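Local coordinates for malonyl CoA-acyl carrier protein transacylase (Clostridium perfringens, PDB 3PTW) that probably transfers malonyl groups from coenzyme A to acyl carrier protein, the step that supplies extender units for fatty acid synthesis, at residues S29-V32 and F33-S37; I42-E45 and E46-F49; I104-E107 and D108-L112; L293-D297 and L298-E302. One frame throughout, in Å; residues are numbered along the deposited sequence.

Contact 1 of 4, residues S29-V32 and F33-S37; sequences SKEV and FKRSS
The carbonyl oxygen of Glu-31 takes the shortest sound bond here, from Arg-35 N at 3.0 Å. This bond belongs to the alpha-helical i to i+4 ladder inside helix 27-40. The rungs before and after it run from Lys-34 N to Lys-30 O and from Ser-36 N to Val-32 O, each 3.1 Å. The rung from Phe-33 N to Ser-29 O is weak at 3.3 Å.

The Arg-35 side chain starts out over the same oxygen: its CG lies 3.4 Å from Glu-31 O. Its CD then passes Glu-31 CG at 4.1 Å. The two charged ends do not meet. Their planes stand 83° apart, and Glu-31 OE1 stays 5.9 Å from Arg-35 NE. The arginine instead forms a salt bridge with Glu-107 of helix 106-122.

Other side chains join this helix to its neighbours. Val-32 packs on Met-71 and Thr-75 of helix 59-79, and Ser-29 OG bonds to Ala-72 O on the same helix. Lys-34 bends at chi2 (70°), which brings CD back over Lys-30 O, and its amine pairs with Glu-45. On the buried side the Phe-33 ring turns an edge to Ser-29, with CD2 3.4 Å from Ser-29 O.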
loop_
_atom_site.group_PDB
_atom_site.type_symbol
_atom_site.label_atom_id
_atom_site.label_comp_id
_atom_site.label_asym_id
_atom_site.label_seq_id
_atom_site.Cartn_x
_atom_site.Cartn_y
_atom_site.Cartn_z
ATOM N N SER A 29 20.222 -3.348 6.385
ATOM C CA SER A 29 19.377 -3.471 5.199
ATOM C C SER A 29 19.789 -4.718 4.407
ATOM O O SER A 29 18.934 -5.463 3.907
ATOM C CB SER A 29 19.457 -2.208 4.329
ATOM O OG SER A 29 19.016 -1.062 5.042
ATOM N N LYS A 30 21.100 -4.931 4.309
ATOM C CA LYS A 30 21.680 -6.179 3.816
ATOM C C LYS A 30 21.075 -7.383 4.553
ATOM O O LYS A 30 20.640 -8.356 3.927
ATOM C CB LYS A 30 23.214 -6.144 3.984
ATOM C CG LYS A 30 23.998 -7.113 3.077
ATOM C CD LYS A 30 25.535 -6.980 3.205
ATOM C CE LYS A 30 26.128 -5.807 2.392
ATOM N NZ LYS A 30 26.295 -4.521 3.165
ATOM N N GLU A 31 21.016 -7.293 5.879
ATOM C CA GLU A 31 20.530 -8.393 6.713
ATOM C C GLU A 31 19.052 -8.701 6.454
ATOM O O GLU A 31 18.639 -9.868 6.473
ATOM C CB GLU A 31 20.783 -8.080 8.197
ATOM C CG GLU A 31 20.275 -9.131 9.188
ATOM C CD GLU A 31 20.780 -8.911 10.613
ATOM O OE1 GLU A 31 20.905 -9.913 11.353
ATOM O OE2 GLU A 31 21.060 -7.749 10.998
ATOM N N VAL A 32 18.261 -7.662 6.196
ATOM C CA VAL A 32 16.844 -7.858 5.909
ATOM C C VAL A 32 16.623 -8.670 4.630
ATOM O O VAL A 32 15.718 -9.517 4.572
ATOM C CB VAL A 32 16.065 -6.525 5.872
ATOM C CG1 VAL A 32 14.709 -6.713 5.209
ATOM C CG2 VAL A 32 15.889 -5.991 7.283
ATOM N N PHE A 33 17.452 -8.419 3.619
ATOM C CA PHE A 33 17.365 -9.151 2.353
ATOM C C PHE A 33 17.764 -10.602 2.532
ATOM O O PHE A 33 17.139 -11.503 1.961
ATOM C CB PHE A 33 18.207 -8.477 1.256
ATOM C CG PHE A 33 17.451 -7.449 0.483
ATOM C CD1 PHE A 33 16.826 -7.783 -0.716
ATOM C CD2 PHE A 33 17.305 -6.155 0.982
ATOM C CE1 PHE A 33 16.087 -6.838 -1.423
ATOM C CE2 PHE A 33 16.573 -5.203 0.281
ATOM C CZ PHE A 33 15.957 -5.554 -0.932
ATOM N N LYS A 34 18.808 -10.817 3.335
ATOM C CA LYS A 34 19.264 -12.157 3.696
ATOM C C LYS A 34 18.128 -12.969 4.334
ATOM O O LYS A 34 17.885 -14.114 3.959
ATOM C CB LYS A 34 20.470 -12.068 4.643
ATOM C CG LYS A 34 21.814 -12.440 4.021
ATOM C CD LYS A 34 22.318 -11.424 3.018
ATOM C CE LYS A 34 23.590 -11.921 2.341
ATOM N NZ LYS A 34 23.810 -11.232 1.037
ATOM N N ARG A 35 17.416 -12.350 5.269
ATOM C CA ARG A 35 16.329 -13.002 5.990
ATOM C C ARG A 35 15.123 -13.303 5.087
ATOM O O ARG A 35 14.427 -14.307 5.276
ATOM C CB ARG A 35 15.897 -12.133 7.170
ATOM C CG ARG A 35 16.891 -12.100 8.326
ATOM C CD ARG A 35 16.596 -10.936 9.268
ATOM N NE ARG A 35 15.260 -11.008 9.868
ATOM C CZ ARG A 35 14.603 -9.979 10.406
ATOM N NH1 ARG A 35 13.389 -10.164 10.923
ATOM N NH2 ARG A 35 15.143 -8.767 10.425
ATOM N N SER A 36 14.879 -12.423 4.116
ATOM C CA SER A 36 13.747 -12.577 3.216
ATOM C C SER A 36 14.016 -13.751 2.293
ATOM O O SER A 36 13.137 -14.594 2.057
ATOM C CB SER A 36 13.507 -11.296 2.412
ATOM O OG SER A 36 12.355 -11.442 1.589
ATOM N N SER A 37 15.240 -13.799 1.786
ATOM C CA SER A 37 15.692 -14.921 0.980
ATOM C C SER A 37 15.574 -16.236 1.738
ATOM O O SER A 37 15.020 -17.196 1.208
ATOM C CB SER A 37 17.125 -14.702 0.508
ATOM O OG SER A 37 17.153 -13.638 -0.410
#

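Contact 2 of 4, residues I42-E45 and E46-F49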
loop_
_atom_site.group_PDB
_atom_site.type_symbol
_atom_site.label_atom_id
_atom_site.label_comp_id
_atom_site.label_asym_id
_atom_site.label_seq_id
_atom_site.Cartn_x
_atom_site.Cartn_y
_atom_site.Cartn_z
ATOM N N ILE A 42 14.040 -18.087 -2.029
ATOM C CA ILE A 42 14.349 -17.512 -3.343
ATOM C C ILE A 42 15.367 -16.389 -3.178
ATOM O O ILE A 42 15.473 -15.795 -2.107
ATOM C CB ILE A 42 13.092 -16.990 -4.099
ATOM C CG1 ILE A 42 11.869 -17.876 -3.856
ATOM C CG2 ILE A 42 13.352 -16.928 -5.609
ATOM C CD1 ILE A 42 10.566 -17.265 -4.370
ATOM N N ASP A 43 16.114 -16.106 -4.240
ATOM C CA ASP A 43 17.110 -15.046 -4.220
ATOM C C ASP A 43 16.445 -13.670 -4.368
ATOM O O ASP A 43 16.245 -13.168 -5.481
ATOM C CB ASP A 43 18.175 -15.286 -5.300
ATOM C CG ASP A 43 19.430 -14.453 -5.085
ATOM O OD1 ASP A 43 19.343 -13.337 -4.524
ATOM O OD2 ASP A 43 20.515 -14.913 -5.488
ATOM N N MET A 44 16.111 -13.070 -3.226
ATOM C CA MET A 44 15.408 -11.789 -3.194
ATOM C C MET A 44 16.266 -10.615 -3.641
ATOM O O MET A 44 15.750 -9.639 -4.178
ATOM C CB MET A 44 14.818 -11.535 -1.803
ATOM C CG MET A 44 13.702 -12.504 -1.466
ATOM S SD MET A 44 12.383 -12.441 -2.708
ATOM C CE MET A 44 11.718 -10.799 -2.360
ATOM N N GLU A 45 17.572 -10.714 -3.412
ATOM C CA GLU A 45 18.523 -9.734 -3.926
ATOM C C GLU A 45 18.428 -9.662 -5.440
ATOM O O GLU A 45 18.153 -8.603 -6.000
ATOM C CB GLU A 45 19.946 -10.094 -3.507
ATOM C CG GLU A 45 20.215 -9.860 -2.035
ATOM C CD GLU A 45 21.503 -10.504 -1.580
ATOM O OE1 GLU A 45 21.524 -11.049 -0.457
ATOM O OE2 GLU A 45 22.497 -10.469 -2.343
ATOM N N GLU A 46 18.616 -10.808 -6.090
ATOM C CA GLU A 46 18.502 -10.909 -7.537
ATOM C C GLU A 46 17.135 -10.441 -8.044
ATOM O O GLU A 46 17.065 -9.714 -9.033
ATOM C CB GLU A 46 18.796 -12.344 -7.983
ATOM C CG GLU A 46 18.991 -12.531 -9.479
ATOM C CD GLU A 46 20.243 -11.848 -10.040
ATOM O OE1 GLU A 46 21.065 -11.299 -9.257
ATOM O OE2 GLU A 46 20.392 -11.863 -11.285
ATOM N N LEU A 47 16.058 -10.838 -7.367
ATOM C CA LEU A 47 14.712 -10.454 -7.801
ATOM C C LEU A 47 14.568 -8.936 -7.846
ATOM O O LEU A 47 14.055 -8.385 -8.820
ATOM C CB LEU A 47 13.620 -11.064 -6.895
ATOM C CG LEU A 47 12.153 -10.633 -7.102
ATOM C CD1 LEU A 47 11.640 -10.884 -8.544
ATOM C CD2 LEU A 47 11.212 -11.289 -6.092
ATOM N N CYS A 48 15.029 -8.270 -6.788
ATOM C CA CYS A 48 14.853 -6.831 -6.641
ATOM C C CYS A 48 15.863 -6.012 -7.428
ATOM O O CYS A 48 15.517 -4.958 -7.966
ATOM C CB CYS A 48 14.925 -6.433 -5.171
ATOM S SG CYS A 48 13.452 -6.912 -4.277
ATOM N N PHE A 49 17.104 -6.495 -7.482
ATOM C CA PHE A 49 18.198 -5.703 -8.030
ATOM C C PHE A 49 18.346 -5.938 -9.519
ATOM O O PHE A 49 18.696 -5.018 -10.250
ATOM C CB PHE A 49 19.530 -5.960 -7.290
ATOM C CG PHE A 49 19.433 -5.856 -5.776
ATOM C CD1 PHE A 49 18.432 -5.087 -5.165
ATOM C CD2 PHE A 49 20.353 -6.519 -4.963
ATOM C CE1 PHE A 49 18.342 -4.996 -3.779
ATOM C CE2 PHE A 49 20.278 -6.428 -3.576
ATOM C CZ PHE A 49 19.267 -5.673 -2.977
#
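Glu-45 and Phe-49 lie one turn apart, with the backbone of the glutamate against one face of the ring. Glu-45 CA lies 4.1 Å from the ring centroid and 25° off its normal, a CH-pi contact displaced toward the rim. Phe-49 CE2 reaches Glu-45 CB at 3.7 Å. Phe-49 CG is anti to its own carbonyl carbon (chi1 -50°), which folds the ring back along the helix. The Glu-45 chain runs on extended, and its carboxylate forms a salt bridge with Lys-34.

Met-44 and Leu-47 lie side by side and point the same way. Met-44 SD and Leu-47 CD2 touch at 3.8 Å, on the buried side near Thr-68 of helix 59-79.

These pairs make up the short helix 44-49, and Asp-43 is its N-cap. Asp-43 OD1 accepts from Glu-46 N at 3.1 Å. The N-H points straight at the oxygen (178°) but comes from above the carboxylate plane.

The Asp-43 carboxylate also rests on Glu-46 CB, 3.6 Å from Asp-43 CG. The Glu-46 chain bends at chi2 and its OE1 bonds to Asn-50; Asp-43 OD2 is 5.3 Å from Glu-46 OE1.

Contact 3 of 4, residues I104-E107 and D108-L112; sequences INFE and DGVKL
Asn-105 caps the start of helix 106-122, and its side chain meets Asp-108 three residues on. The Asn-105 CB lies 3.7 Å from Asp-108 OD2. CG stands anti to the asparagine's own backbone N (chi1 166°), which turns the amide back toward the helix start. Asn-105 CG comes within 4.1 Å of Asp-108 N. At the tip, Asn-105 OD1 accepts from Asp-108 N at 3.2 Å, the N-cap bond. The donor is tilted out of the amide's carbonyl plane. The other branch, Asn-105 ND2, makes a weak bond to Glu-107 OE2, an oxygen already paired with Arg-35.

The Asp-108 side chain crosses the asparagine at about a right angle, amide and carboxylate planes 72° apart. One water joins the two residues: it accepts from Asn-105 N and donates to Asp-108 OD2, the latter at 2.6 Å. The loop before the helix is thus tied to its first turn by both side chain and solvent.

The backbone carries the turn onward. Gly-109 N bonds to Asn-105 O at 2.7 Å, and Val-110 N to Phe-106 O at 2.8 Å. Lys-111 bends back over the helix, with NZ weakly bonded to Glu-107 O.

On the buried side Phe-106 packs against Val-32 and Met-71. The Phe-106 ring meets Val-110 through CE1, 3.6 Å from Val-110 CG1.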
loop_
_atom_site.group_PDB
_atom_site.type_symbol
_atom_site.label_atom_id
_atom_site.label_comp_id
_atom_site.label_asym_id
_atom_site.label_seq_id
_atom_site.Cartn_x
_atom_site.Cartn_y
_atom_site.Cartn_z
ATOM N N ILE A 104 2.847 -8.531 13.298
ATOM C CA ILE A 104 3.246 -9.608 12.420
ATOM C C ILE A 104 4.763 -9.574 12.310
ATOM O O ILE A 104 5.373 -8.517 12.216
ATOM C CB ILE A 104 2.565 -9.507 11.014
ATOM C CG1 ILE A 104 1.028 -9.573 11.144
ATOM C CG2 ILE A 104 3.037 -10.631 10.102
ATOM C CD1 ILE A 104 0.247 -9.235 9.845
ATOM N N ASN A 105 5.350 -10.752 12.352
ATOM C CA ASN A 105 6.774 -10.953 12.178
ATOM C C ASN A 105 7.157 -10.714 10.708
ATOM O O ASN A 105 6.370 -10.989 9.802
ATOM C CB ASN A 105 7.075 -12.390 12.640
ATOM C CG ASN A 105 8.420 -12.877 12.231
ATOM O OD1 ASN A 105 8.526 -13.751 11.369
ATOM N ND2 ASN A 105 9.471 -12.343 12.855
ATOM N N PHE A 106 8.348 -10.176 10.475
ATOM C CA PHE A 106 8.837 -9.961 9.105
ATOM C C PHE A 106 8.822 -11.225 8.216
ATOM O O PHE A 106 8.220 -11.210 7.139
ATOM C CB PHE A 106 10.227 -9.304 9.097
ATOM C CG PHE A 106 10.849 -9.234 7.722
ATOM C CD1 PHE A 106 10.293 -8.424 6.734
ATOM C CD2 PHE A 106 11.965 -10.011 7.406
ATOM C CE1 PHE A 106 10.849 -8.372 5.458
ATOM C CE2 PHE A 106 12.531 -9.961 6.141
ATOM C CZ PHE A 106 11.971 -9.137 5.163
ATOM N N GLU A 107 9.475 -12.303 8.661
ATOM C CA GLU A 107 9.491 -13.572 7.913
ATOM C C GLU A 107 8.080 -14.072 7.554
ATOM O O GLU A 107 7.850 -14.535 6.442
ATOM C CB GLU A 107 10.263 -14.670 8.662
ATOM C CG GLU A 107 11.782 -14.519 8.632
ATOM C CD GLU A 107 12.327 -13.657 9.765
ATOM O OE1 GLU A 107 13.470 -13.918 10.195
ATOM O OE2 GLU A 107 11.624 -12.723 10.235
ATOM N N ASP A 108 7.150 -13.968 8.501
ATOM C CA ASP A 108 5.761 -14.335 8.262
ATOM C C ASP A 108 5.113 -13.339 7.315
ATOM O O ASP A 108 4.321 -13.715 6.449
ATOM C CB ASP A 108 4.986 -14.413 9.580
ATOM C CG ASP A 108 5.514 -15.493 10.503
ATOM O OD1 ASP A 108 6.231 -16.406 10.031
ATOM O OD2 ASP A 108 5.215 -15.430 11.707
ATOM N N GLY A 109 5.477 -12.071 7.473
ATOM C CA GLY A 109 5.028 -11.021 6.568
ATOM C C GLY A 109 5.355 -11.352 5.129
ATOM O O GLY A 109 4.455 -11.451 4.292
ATOM N N VAL A 110 6.635 -11.557 4.828
ATOM C CA VAL A 110 7.014 -11.799 3.437
ATOM C C VAL A 110 6.374 -13.043 2.850
ATOM O O VAL A 110 5.830 -12.970 1.756
ATOM C CB VAL A 110 8.537 -11.770 3.169
ATOM C CG1 VAL A 110 9.011 -10.347 3.053
ATOM C CG2 VAL A 110 9.329 -12.547 4.223
ATOM N N LYS A 111 6.399 -14.158 3.591
ATOM C CA LYS A 111 5.755 -15.393 3.145
ATOM C C LYS A 111 4.267 -15.189 2.869
ATOM O O LYS A 111 3.752 -15.675 1.865
ATOM C CB LYS A 111 5.975 -16.572 4.122
ATOM C CG LYS A 111 7.418 -17.093 4.192
ATOM C CD LYS A 111 7.535 -18.607 4.491
ATOM C CE LYS A 111 7.332 -18.958 5.959
ATOM N NZ LYS A 111 7.662 -17.805 6.853
ATOM N N LEU A 112 3.587 -14.465 3.754
ATOM C CA LEU A 112 2.148 -14.252 3.633
ATOM C C LEU A 112 1.750 -13.453 2.384
ATOM O O LEU A 112 0.809 -13.830 1.667
ATOM C CB LEU A 112 1.604 -13.562 4.891
ATOM C CG LEU A 112 0.089 -13.397 4.992
ATOM C CD1 LEU A 112 -0.608 -14.754 5.010
ATOM C CD2 LEU A 112 -0.266 -12.593 6.235
HETATM O O HOH W 1 3.801 -13.425 12.621
#

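Contact 4 of 4, residues L293-D297 and L298-E302; sequences LNVED and LKSLE
A two-residue connection joins strand 291-295, at one edge of the mixed sheet, to helix 298-315, and Asp-297 is the N-cap of that helix. The axes of strand 293-295 and helix 298-302 come within 6.7 Å and run at 140° to each other.

Asp-297 OD1 is gripped twice by Ser-300. Ser-300 N reaches it at 3.1 Å, nearly along its C-O axis. Ser-300 OG donates to the same oxygen at 2.8 Å, from above the carboxylate plane. The Ser-300 hydroxyl sits between its own backbone N and carbonyl carbon (chi1 58°), a rotation that turns it to the residue just past the strand as well. There it accepts from Glu-296 N at 2.9 Å, almost straight at 177°. This buried hydroxyl therefore links the exit from the strand, the cap and the first helical turn. Two donors on one oxygen would be expected to favour a charged aspartate.

Leu-301 N makes the first i to i+4 bond of the helix, to Asp-297 O at 3.0 Å. The Glu-296 carboxylate is held by Tyr-15 and Lys-277. The apolar side of the turn packs on Phe-22 and Leu-77. There Val-295 CG1 packs on Leu-301 CB at 3.6 Å.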
loop_
_atom_site.group_PDB
_atom_site.type_symbol
_atom_site.label_atom_id
_atom_site.label_comp_id
_atom_site.label_asym_id
_atom_site.label_seq_id
_atom_site.Cartn_x
_atom_site.Cartn_y
_atom_site.Cartn_z
ATOM N N LEU A 293 7.789 13.896 3.119
ATOM C CA LEU A 293 9.114 13.433 2.736
ATOM C C LEU A 293 9.052 11.984 2.289
ATOM O O LEU A 293 8.023 11.319 2.465
ATOM C CB LEU A 293 10.106 13.591 3.902
ATOM C CG LEU A 293 10.226 14.976 4.546
ATOM C CD1 LEU A 293 10.956 14.882 5.884
ATOM C CD2 LEU A 293 10.915 15.989 3.618
ATOM N N ASN A 294 10.140 11.496 1.698
ATOM C CA ASN A 294 10.207 10.102 1.257
ATOM C C ASN A 294 11.629 9.565 1.314
ATOM O O ASN A 294 12.598 10.332 1.186
ATOM C CB ASN A 294 9.615 9.916 -0.151
ATOM C CG ASN A 294 10.576 10.351 -1.258
ATOM O OD1 ASN A 294 10.637 11.526 -1.597
ATOM N ND2 ASN A 294 11.345 9.402 -1.805
ATOM N N VAL A 295 11.751 8.258 1.549
ATOM C CA VAL A 295 13.042 7.567 1.444
ATOM C C VAL A 295 12.904 6.313 0.584
ATOM O O VAL A 295 12.118 5.427 0.902
ATOM C CB VAL A 295 13.665 7.180 2.830
ATOM C CG1 VAL A 295 15.129 6.807 2.656
ATOM C CG2 VAL A 295 13.538 8.313 3.863
ATOM N N GLU A 296 13.656 6.269 -0.514
ATOM C CA GLU A 296 13.769 5.086 -1.384
ATOM C C GLU A 296 15.224 4.819 -1.783
ATOM O O GLU A 296 15.554 3.737 -2.253
ATOM C CB GLU A 296 12.890 5.225 -2.646
ATOM C CG GLU A 296 13.347 6.273 -3.698
ATOM C CD GLU A 296 12.400 6.363 -4.914
ATOM O OE1 GLU A 296 12.120 5.322 -5.556
ATOM O OE2 GLU A 296 11.932 7.479 -5.225
ATOM N N ASP A 297 16.091 5.816 -1.602
ATOM C CA ASP A 297 17.493 5.693 -2.003
ATOM C C ASP A 297 18.354 6.646 -1.196
ATOM O O ASP A 297 17.870 7.264 -0.249
ATOM C CB ASP A 297 17.681 5.886 -3.528
ATOM C CG ASP A 297 16.996 7.143 -4.070
ATOM O OD1 ASP A 297 16.799 8.118 -3.313
ATOM O OD2 ASP A 297 16.656 7.153 -5.275
ATOM N N LEU A 298 19.625 6.761 -1.564
ATOM C CA LEU A 298 20.544 7.667 -0.874
ATOM C C LEU A 298 20.154 9.141 -0.961
ATOM O O LEU A 298 20.178 9.841 0.049
ATOM C CB LEU A 298 21.975 7.461 -1.370
ATOM C CG LEU A 298 22.914 6.596 -0.523
ATOM C CD1 LEU A 298 22.186 5.519 0.286
ATOM C CD2 LEU A 298 24.018 5.989 -1.400
ATOM N N LYS A 299 19.799 9.610 -2.157
ATOM C CA LYS A 299 19.443 11.017 -2.341
ATOM C C LYS A 299 18.205 11.419 -1.507
ATOM O O LYS A 299 18.221 12.427 -0.803
ATOM C CB LYS A 299 19.259 11.339 -3.831
ATOM C CG LYS A 299 19.155 12.839 -4.144
ATOM C CD LYS A 299 18.781 13.119 -5.607
ATOM C CE LYS A 299 17.415 12.547 -5.981
ATOM N NZ LYS A 299 16.772 13.259 -7.130
ATOM N N SER A 300 17.155 10.610 -1.561
ATOM C CA SER A 300 15.940 10.901 -0.804
ATOM C C SER A 300 16.178 10.748 0.696
ATOM O O SER A 300 15.646 11.522 1.484
ATOM C CB SER A 300 14.784 10.014 -1.285
ATOM O OG SER A 300 15.131 8.650 -1.149
ATOM N N LEU A 301 17.007 9.775 1.085
ATOM C CA LEU A 301 17.392 9.602 2.493
ATOM C C LEU A 301 18.008 10.867 3.065
ATOM O O LEU A 301 17.610 11.337 4.147
ATOM C CB LEU A 301 18.378 8.439 2.681
ATOM C CG LEU A 301 19.053 8.314 4.060
ATOM C CD1 LEU A 301 18.061 7.908 5.171
ATOM C CD2 LEU A 301 20.193 7.323 4.022
ATOM N N GLU A 302 18.976 11.398 2.322
ATOM C CA GLU A 302 19.761 12.550 2.740
ATOM C C GLU A 302 18.912 13.810 2.777
ATOM O O GLU A 302 19.034 14.600 3.712
ATOM C CB GLU A 302 20.984 12.737 1.833
ATOM C CG GLU A 302 21.996 11.586 1.894
ATOM C CD GLU A 302 22.672 11.433 3.256
ATOM O OE1 GLU A 302 22.010 11.623 4.302
ATOM O OE2 GLU A 302 23.880 11.110 3.275
#

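All four contacts are local, each within a helix or at its start. Contact 1 is mid-helix, held by the backbone ladder. Contacts 2, 3 and 4 sit at helix starts, and each has its own N-cap residue; only in contact 4 does the cap also bind a serine hydroxyl and close a strand-to-helix turn. Contact 1 joins contact 2 through Lys-34 and Glu-45 and contact 3 through Arg-35 and Glu-107. Contacts 2 and 3 do not touch each other; all three pack on helix 59-79. Contact 4 stands apart, its centre about 20 Å from that of contact 1, but also reaches helix 59-79. All are partly buried, with apolar side chains inward and most charges outward.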